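Local coordinates for beta-lactamase-like protein (Novosphingobium pentaromativorans US6-1, PDB 6AUF), which probably hydrolyses beta-lactam antibiotics as a subclass B3-like metallo-beta-lactamase with two zinc ions in its active site, at residues Gln126-Gly140 and Glu153-Val165. Sequence-based numbering, arbitrary orientation.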
ATOM      1  N   GLN A 126      -1.419  14.437 -10.141  1.00 76.46           N
ATOM      2  CA  GLN A 126      -0.317  13.798 -10.836  1.00 74.36           C
ATOM      3  C   GLN A 126       0.103  12.532 -10.099  1.00 72.89           C
ATOM      4  O   GLN A 126      -0.134  12.367  -8.898  1.00 71.49           O
ATOM      5  CB  GLN A 126       0.868  14.748 -10.970  1.00 71.32           C
ATOM      6  CG  GLN A 126       0.776  15.652 -12.168  1.00 80.05           C
ATOM      7  CD  GLN A 126       1.928  16.612 -12.235  1.00 83.18           C
ATOM      8  OE1 GLN A 126       2.355  17.151 -11.214  1.00 83.21           O
ATOM      9  NE2 GLN A 126       2.459  16.817 -13.436  1.00 85.38           N
ATOM     10  N   ILE A 127       0.735  11.634 -10.841  1.00 75.00           N
ATOM     11  CA  ILE A 127       1.124  10.319 -10.348  1.00 76.24           C
ATOM     12  C   ILE A 127       2.641  10.259 -10.235  1.00 73.82           C
ATOM     13  O   ILE A 127       3.359  10.633 -11.177  1.00 69.87           O
ATOM     14  CB  ILE A 127       0.593   9.211 -11.272  1.00 72.87           C
ATOM     15  CG1 ILE A 127      -0.939   9.168 -11.199  1.00 75.12           C
ATOM     16  CG2 ILE A 127       1.242   7.879 -10.942  1.00 53.58           C
ATOM     17  CD1 ILE A 127      -1.579   8.416 -12.334  1.00 75.63           C
ATOM     18  N   ALA A 128       3.127   9.798  -9.082  1.00 67.44           N
ATOM     19  CA  ALA A 128       4.547   9.580  -8.849  1.00 62.77           C
ATOM     20  C   ALA A 128       4.752   8.142  -8.410  1.00 67.28           C
ATOM     21  O   ALA A 128       3.895   7.576  -7.723  1.00 64.10           O
ATOM     22  CB  ALA A 128       5.108  10.535  -7.792  1.00 53.52           C
ATOM     23  N   ALA A 129       5.883   7.552  -8.807  1.00 66.50           N
ATOM     24  CA  ALA A 129       6.115   6.138  -8.539  1.00 56.71           C
ATOM     25  C   ALA A 129       7.598   5.814  -8.665  1.00 57.81           C
ATOM     26  O   ALA A 129       8.353   6.520  -9.339  1.00 60.28           O
ATOM     27  CB  ALA A 129       5.291   5.258  -9.482  1.00 50.47           C
ATOM     28  N   VAL A 130       8.001   4.730  -7.990  1.00 51.93           N
ATOM     29  CA  VAL A 130       9.372   4.242  -8.070  1.00 53.26           C
ATOM     30  C   VAL A 130       9.652   3.706  -9.469  1.00 60.01           C
ATOM     31  O   VAL A 130       8.764   3.195 -10.164  1.00 66.81           O
ATOM     32  CB  VAL A 130       9.641   3.149  -7.016  1.00 46.62           C
ATOM     33  CG1 VAL A 130       9.416   3.675  -5.638  1.00 44.94           C
ATOM     34  CG2 VAL A 130       8.786   1.920  -7.283  1.00 51.03           C
ATOM     35  N   ALA A 131      10.905   3.800  -9.884  1.00 55.02           N
ATOM     36  CA  ALA A 131      11.237   3.338 -11.222  1.00 61.57           C
ATOM     37  C   ALA A 131      10.877   1.863 -11.407  1.00 53.21           C
ATOM     38  O   ALA A 131      10.401   1.461 -12.476  1.00 59.09           O
ATOM     39  CB  ALA A 131      12.721   3.593 -11.508  1.00 46.06           C
ATOM     40  N   SER A 132      11.099   1.037 -10.383  1.00 46.92           N
ATOM     41  CA  SER A 132      10.787  -0.386 -10.493  1.00 53.93           C
ATOM     42  C   SER A 132       9.312  -0.669 -10.789  1.00 59.36           C
ATOM     43  O   SER A 132       8.970  -1.805 -11.154  1.00 56.61           O
ATOM     44  CB  SER A 132      11.200  -1.086  -9.207  1.00 60.60           C
ATOM     45  OG  SER A 132      12.566  -0.834  -8.940  1.00 63.13           O
ATOM     46  N   ALA A 133       8.431   0.324 -10.638  1.00 49.32           N
ATOM     47  CA  ALA A 133       7.021   0.146 -10.932  1.00 51.06           C
ATOM     48  C   ALA A 133       6.587   0.792 -12.239  1.00 53.06           C
ATOM     49  O   ALA A 133       5.562   0.383 -12.791  1.00 65.54           O
ATOM     50  CB  ALA A 133       6.163   0.703  -9.784  1.00 45.17           C
ATOM     51  N   ARG A 134       7.355   1.751 -12.762  1.00 49.51           N
ATOM     52  CA  ARG A 134       6.884   2.593 -13.861  1.00 57.53           C
ATOM     53  C   ARG A 134       6.360   1.771 -15.036  1.00 70.62           C
ATOM     54  O   ARG A 134       5.269   2.038 -15.551  1.00 78.12           O
ATOM     55  CB  ARG A 134       8.005   3.532 -14.319  1.00 55.27           C
ATOM     56  CG  ARG A 134       7.517   4.684 -15.176  1.00 64.47           C
ATOM     57  CD  ARG A 134       8.621   5.237 -16.031  1.00 81.18           C
ATOM     58  NE  ARG A 134       9.325   4.137 -16.673  1.00 97.12           N
ATOM     59  CZ  ARG A 134       8.947   3.575 -17.814  1.00107.61           C
ATOM     60  NH1 ARG A 134       7.872   4.023 -18.445  1.00115.61           N
ATOM     61  NH2 ARG A 134       9.645   2.565 -18.322  1.00107.58           N
ATOM     62  N   GLN A 135       7.130   0.773 -15.485  1.00 67.12           N
ATOM     63  CA  GLN A 135       6.741   0.015 -16.673  1.00 73.41           C
ATOM     64  C   GLN A 135       5.338  -0.568 -16.536  1.00 73.32           C
ATOM     65  O   GLN A 135       4.499  -0.397 -17.426  1.00 83.23           O
ATOM     66  CB  GLN A 135       7.755  -1.091 -16.948  1.00 82.13           C
ATOM     67  CG  GLN A 135       8.970  -0.604 -17.682  1.00 96.72           C
ATOM     68  CD  GLN A 135       8.676  -0.291 -19.134  1.00107.24           C
ATOM     69  OE1 GLN A 135       9.279   0.609 -19.726  1.00111.51           O
ATOM     70  NE2 GLN A 135       7.752  -1.048 -19.724  1.00107.09           N
ATOM     71  N   VAL A 136       5.068  -1.284 -15.443  1.00 67.07           N
ATOM     72  CA  VAL A 136       3.735  -1.857 -15.245  1.00 67.09           C
ATOM     73  C   VAL A 136       2.679  -0.756 -15.219  1.00 60.89           C
ATOM     74  O   VAL A 136       1.681  -0.811 -15.943  1.00 67.80           O
ATOM     75  CB  VAL A 136       3.691  -2.702 -13.960  1.00 60.84           C
ATOM     76  CG1 VAL A 136       2.251  -3.049 -13.613  1.00 52.05           C
ATOM     77  CG2 VAL A 136       4.551  -3.972 -14.107  1.00 51.53           C
ATOM     78  N   LEU A 137       2.891   0.265 -14.385  1.00 66.30           N
ATOM     79  CA  LEU A 137       1.926   1.357 -14.261  1.00 70.51           C
ATOM     80  C   LEU A 137       1.576   1.972 -15.614  1.00 74.05           C
ATOM     81  O   LEU A 137       0.408   2.260 -15.887  1.00 83.26           O
ATOM     82  CB  LEU A 137       2.479   2.426 -13.320  1.00 63.72           C
ATOM     83  CG  LEU A 137       1.874   2.462 -11.928  1.00 61.69           C
ATOM     84  CD1 LEU A 137       1.434   1.076 -11.538  1.00 62.81           C
ATOM     85  CD2 LEU A 137       2.869   3.025 -10.932  1.00 60.67           C
ATOM     86  N   GLU A 138       2.572   2.191 -16.470  1.00 70.96           N
ATOM     87  CA  GLU A 138       2.324   2.830 -17.756  1.00 73.54           C
ATOM     88  C   GLU A 138       1.842   1.852 -18.821  1.00 74.25           C
ATOM     89  O   GLU A 138       1.517   2.277 -19.935  1.00 71.30           O
ATOM     90  CB  GLU A 138       3.586   3.571 -18.221  1.00 59.82           C
ATOM     91  CG  GLU A 138       3.916   4.768 -17.332  1.00 67.14           C
ATOM     92  CD  GLU A 138       5.008   5.668 -17.879  1.00 77.79           C
ATOM     93  OE1 GLU A 138       5.898   5.174 -18.604  1.00 81.85           O
ATOM     94  OE2 GLU A 138       4.983   6.879 -17.571  1.00 81.94           O
ATOM     95  N   SER A 139       1.761   0.562 -18.500  1.00 75.02           N
ATOM     96  CA  SER A 139       1.278  -0.443 -19.433  1.00 78.02           C
ATOM     97  C   SER A 139       0.096  -1.239 -18.909  1.00 81.64           C
ATOM     98  O   SER A 139      -0.608  -1.857 -19.712  1.00 79.41           O
ATOM     99  CB  SER A 139       2.400  -1.427 -19.799  1.00 78.66           C
ATOM    100  OG  SER A 139       2.623  -2.352 -18.746  1.00 77.61           O
ATOM    101  N   GLY A 140      -0.143  -1.243 -17.598  1.00 81.54           N
ATOM    102  CA  GLY A 140      -1.219  -2.005 -17.007  1.00 83.42           C
ATOM    103  C   GLY A 140      -0.948  -3.482 -16.846  1.00 87.25           C
ATOM    104  O   GLY A 140      -1.640  -4.139 -16.057  1.00 88.25           O
ATOM    105  N   GLU A 153      -4.165 -10.488 -13.271  1.00100.41           N
ATOM    106  CA  GLU A 153      -4.726  -9.735 -14.385  1.00101.16           C
ATOM    107  C   GLU A 153      -4.243  -8.285 -14.349  1.00 99.29           C
ATOM    108  O   GLU A 153      -3.632  -7.826 -13.383  1.00 90.55           O
ATOM    109  CB  GLU A 153      -6.256  -9.783 -14.339  1.00107.38           C
ATOM    110  CG  GLU A 153      -6.821  -9.411 -12.974  1.00108.32           C
ATOM    111  CD  GLU A 153      -8.194  -8.783 -13.055  1.00123.35           C
ATOM    112  OE1 GLU A 153      -9.154  -9.488 -13.433  1.00131.98           O
ATOM    113  OE2 GLU A 153      -8.309  -7.575 -12.752  1.00126.67           O
ATOM    114  N   GLY A 154      -4.542  -7.553 -15.424  1.00106.36           N
ATOM    115  CA  GLY A 154      -4.079  -6.193 -15.580  1.00104.07           C
ATOM    116  C   GLY A 154      -5.134  -5.161 -15.213  1.00100.51           C
ATOM    117  O   GLY A 154      -6.227  -5.475 -14.751  1.00108.48           O
ATOM    118  N   PHE A 155      -4.778  -3.901 -15.436  1.00 91.60           N
ATOM    119  CA  PHE A 155      -5.658  -2.781 -15.128  1.00 81.53           C
ATOM    120  C   PHE A 155      -5.340  -1.646 -16.085  1.00 81.20           C
ATOM    121  O   PHE A 155      -4.346  -1.695 -16.818  1.00 89.18           O
ATOM    122  CB  PHE A 155      -5.499  -2.327 -13.676  1.00 68.24           C
ATOM    123  CG  PHE A 155      -4.107  -1.976 -13.315  1.00 69.32           C
ATOM    124  CD1 PHE A 155      -3.223  -2.957 -12.895  1.00 72.75           C
ATOM    125  CD2 PHE A 155      -3.665  -0.667 -13.412  1.00 75.50           C
ATOM    126  CE1 PHE A 155      -1.911  -2.637 -12.566  1.00 74.41           C
ATOM    127  CE2 PHE A 155      -2.362  -0.334 -13.083  1.00 77.73           C
ATOM    128  CZ  PHE A 155      -1.479  -1.326 -12.659  1.00 77.73           C
ATOM    129  N   PRO A 156      -6.159  -0.602 -16.099  1.00 85.56           N
ATOM    130  CA  PRO A 156      -6.007   0.431 -17.124  1.00 92.68           C
ATOM    131  C   PRO A 156      -4.775   1.277 -16.862  1.00 84.60           C
ATOM    132  O   PRO A 156      -4.545   1.736 -15.733  1.00 75.71           O
ATOM    133  CB  PRO A 156      -7.299   1.252 -17.002  1.00 87.69           C
ATOM    134  CG  PRO A 156      -7.705   1.087 -15.603  1.00 95.05           C
ATOM    135  CD  PRO A 156      -7.236  -0.280 -15.151  1.00 95.16           C
ATOM    136  N   PRO A 157      -3.969   1.509 -17.891  1.00 83.20           N
ATOM    137  CA  PRO A 157      -2.683   2.185 -17.697  1.00 84.43           C
ATOM    138  C   PRO A 157      -2.847   3.644 -17.296  1.00 84.67           C
ATOM    139  O   PRO A 157      -3.938   4.217 -17.285  1.00 81.84           O
ATOM    140  CB  PRO A 157      -2.006   2.062 -19.066  1.00 82.57           C
ATOM    141  CG  PRO A 157      -2.741   0.974 -19.769  1.00 86.84           C
ATOM    142  CD  PRO A 157      -4.141   1.031 -19.269  1.00 86.49           C
ATOM    143  N   VAL A 158      -1.696   4.242 -16.978  1.00 80.30           N
ATOM    144  CA  VAL A 158      -1.592   5.626 -16.538  1.00 75.14           C
ATOM    145  C   VAL A 158      -0.203   6.117 -16.924  1.00 86.72           C
ATOM    146  O   VAL A 158       0.721   5.324 -17.117  1.00 93.25           O
ATOM    147  CB  VAL A 158      -1.810   5.745 -15.013  1.00 68.86           C
ATOM    148  CG1 VAL A 158      -0.523   6.137 -14.327  1.00 67.34           C
ATOM    149  CG2 VAL A 158      -2.913   6.733 -14.701  1.00 77.00           C
ATOM    150  N   HIS A 159      -0.048   7.437 -17.044  1.00 80.60           N
ATOM    151  CA  HIS A 159       1.267   8.030 -17.260  1.00 74.35           C
ATOM    152  C   HIS A 159       1.853   8.470 -15.926  1.00 83.68           C
ATOM    153  O   HIS A 159       1.186   9.164 -15.147  1.00 87.29           O
ATOM    154  CB  HIS A 159       1.214   9.219 -18.213  1.00 73.51           C
ATOM    155  CG  HIS A 159       2.544   9.876 -18.417  1.00 93.42           C
ATOM    156  ND1 HIS A 159       3.682   9.167 -18.743  1.00 98.89           N
ATOM    157  CD2 HIS A 159       2.924  11.173 -18.327  1.00 99.15           C
ATOM    158  CE1 HIS A 159       4.703   9.999 -18.846  1.00100.06           C
ATOM    159  NE2 HIS A 159       4.270  11.222 -18.600  1.00100.42           N
ATOM    160  N   VAL A 160       3.098   8.069 -15.670  1.00 75.10           N
ATOM    161  CA  VAL A 160       3.814   8.440 -14.455  1.00 67.08           C
ATOM    162  C   VAL A 160       4.504   9.777 -14.700  1.00 80.90           C
ATOM    163  O   VAL A 160       5.432   9.872 -15.511  1.00 87.80           O
ATOM    164  CB  VAL A 160       4.819   7.361 -14.046  1.00 66.42           C
ATOM    165  CG1 VAL A 160       5.692   7.859 -12.909  1.00 69.59           C
ATOM    166  CG2 VAL A 160       4.087   6.096 -13.633  1.00 69.78           C
ATOM    167  N   ALA A 161       4.053  10.811 -13.985  1.00 80.85           N
ATOM    168  CA  ALA A 161       4.552  12.166 -14.199  1.00 83.83           C
ATOM    169  C   ALA A 161       5.914  12.365 -13.555  1.00 82.70           C
ATOM    170  O   ALA A 161       6.815  12.960 -14.157  1.00 86.51           O
ATOM    171  CB  ALA A 161       3.556  13.183 -13.646  1.00 89.91           C
ATOM    172  N   ARG A 162       6.078  11.886 -12.324  1.00 74.90           N
ATOM    173  CA  ARG A 162       7.357  11.933 -11.630  1.00 71.54           C
ATOM    174  C   ARG A 162       7.780  10.516 -11.286  1.00 67.30           C
ATOM    175  O   ARG A 162       7.089   9.814 -10.539  1.00 64.68           O
ATOM    176  CB  ARG A 162       7.288  12.783 -10.358  1.00 68.57           C
ATOM    177  CG  ARG A 162       8.669  12.993  -9.763  1.00 63.08           C
ATOM    178  CD  ARG A 162       8.691  13.675  -8.411  1.00 62.50           C
ATOM    179  NE  ARG A 162      10.036  13.579  -7.855  1.00 68.09           N
ATOM    180  CZ  ARG A 162      10.345  13.677  -6.570  1.00 72.17           C
ATOM    181  NH1 ARG A 162      11.617  13.552  -6.187  1.00 77.27           N
ATOM    182  NH2 ARG A 162       9.394  13.885  -5.674  1.00 64.04           N
ATOM    183  N   VAL A 163       8.912  10.093 -11.812  1.00 68.14           N
ATOM    184  CA  VAL A 163       9.398   8.753 -11.533  1.00 68.51           C
ATOM    185  C   VAL A 163      10.523   8.845 -10.510  1.00 67.02           C
ATOM    186  O   VAL A 163      11.432   9.677 -10.635  1.00 68.46           O
ATOM    187  CB  VAL A 163       9.820   8.041 -12.826  1.00 60.08           C
ATOM    188  CG1 VAL A 163       9.874   9.039 -13.962  1.00 67.68           C
ATOM    189  CG2 VAL A 163      11.100   7.282 -12.623  1.00 53.23           C
ATOM    190  N   LEU A 164      10.423   8.029  -9.467  1.00 60.54           N
ATOM    191  CA  LEU A 164      11.144   8.228  -8.223  1.00 63.99           C
ATOM    192  C   LEU A 164      12.219   7.167  -8.032  1.00 62.70           C
ATOM    193  O   LEU A 164      12.129   6.049  -8.554  1.00 61.53           O
ATOM    194  CB  LEU A 164      10.181   8.185  -7.026  1.00 52.77           C
ATOM    195  CG  LEU A 164       8.985   9.120  -6.943  1.00 57.07           C
ATOM    196  CD1 LEU A 164       8.108   8.696  -5.778  1.00 54.53           C
ATOM    197  CD2 LEU A 164       9.401  10.578  -6.780  1.00 64.73           C
ATOM    198  N   VAL A 165      13.220   7.519  -7.229  1.00 50.68           N
ATOM    199  CA  VAL A 165      14.220   6.557  -6.786  1.00 51.77           C
ATOM    200  C   VAL A 165      14.101   6.346  -5.283  1.00 50.59           C
ATOM    201  O   VAL A 165      13.597   7.193  -4.535  1.00 60.61           O
ATOM    202  CB  VAL A 165      15.659   6.988  -7.146  1.00 56.09           C
ATOM    203  CG1 VAL A 165      15.767   7.303  -8.619  1.00 49.38           C
ATOM    204  CG2 VAL A 165      16.072   8.183  -6.298  1.00 57.01           C
TER
HETATM  205  O   HOH W   1       0.563  11.641 -13.774  1.00 87.27           O
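Ala129 and Arg162 join two neighbouring parallel strands, Ala129 N donating to Arg162 O at 3.1 Å, and the ladder runs on through Leu164 N to Ala129 O and Ala131 N to Leu164 O. At its start Ile127 O accepts two donors, Ala161 N and Arg162 N, while a water joins Ile127 N to His159 O.

The polar side-chain contact belongs to Glu138. With CG beside its backbone N (chi1 -67°) and the chain extended beyond, OE2 takes Val160 N on its anti lone pair at 2.9 Å and a weak bond from His159 ND1, carboxylate and imidazole being 23° from coplanar. Val158 N donates to Leu137 O, tying the returning chain to the last turn of the helix, and Phe155 N donates to Gly140 O (3.2 Å).

Apolar contacts line the helix: Val160 CG2 meets Leu137 CB at 4.0 Å, while its side chain lies obliquely across that of Arg134, against CG. At the C-terminal end Phe155 places one ring face over Gly140 CA and receives Leu137 CD1 at its edge, 3.9 Å from CZ; His110 touches this ring.

This beta-alpha-beta unit thus returns to the sheet edge through a connection pinned by backbone amides to the helix and Gly140 just after it; Phe155 lies about 6 Å from the zinc ligand His109, side chain to side chain, consistent with the connection running beside the metal site.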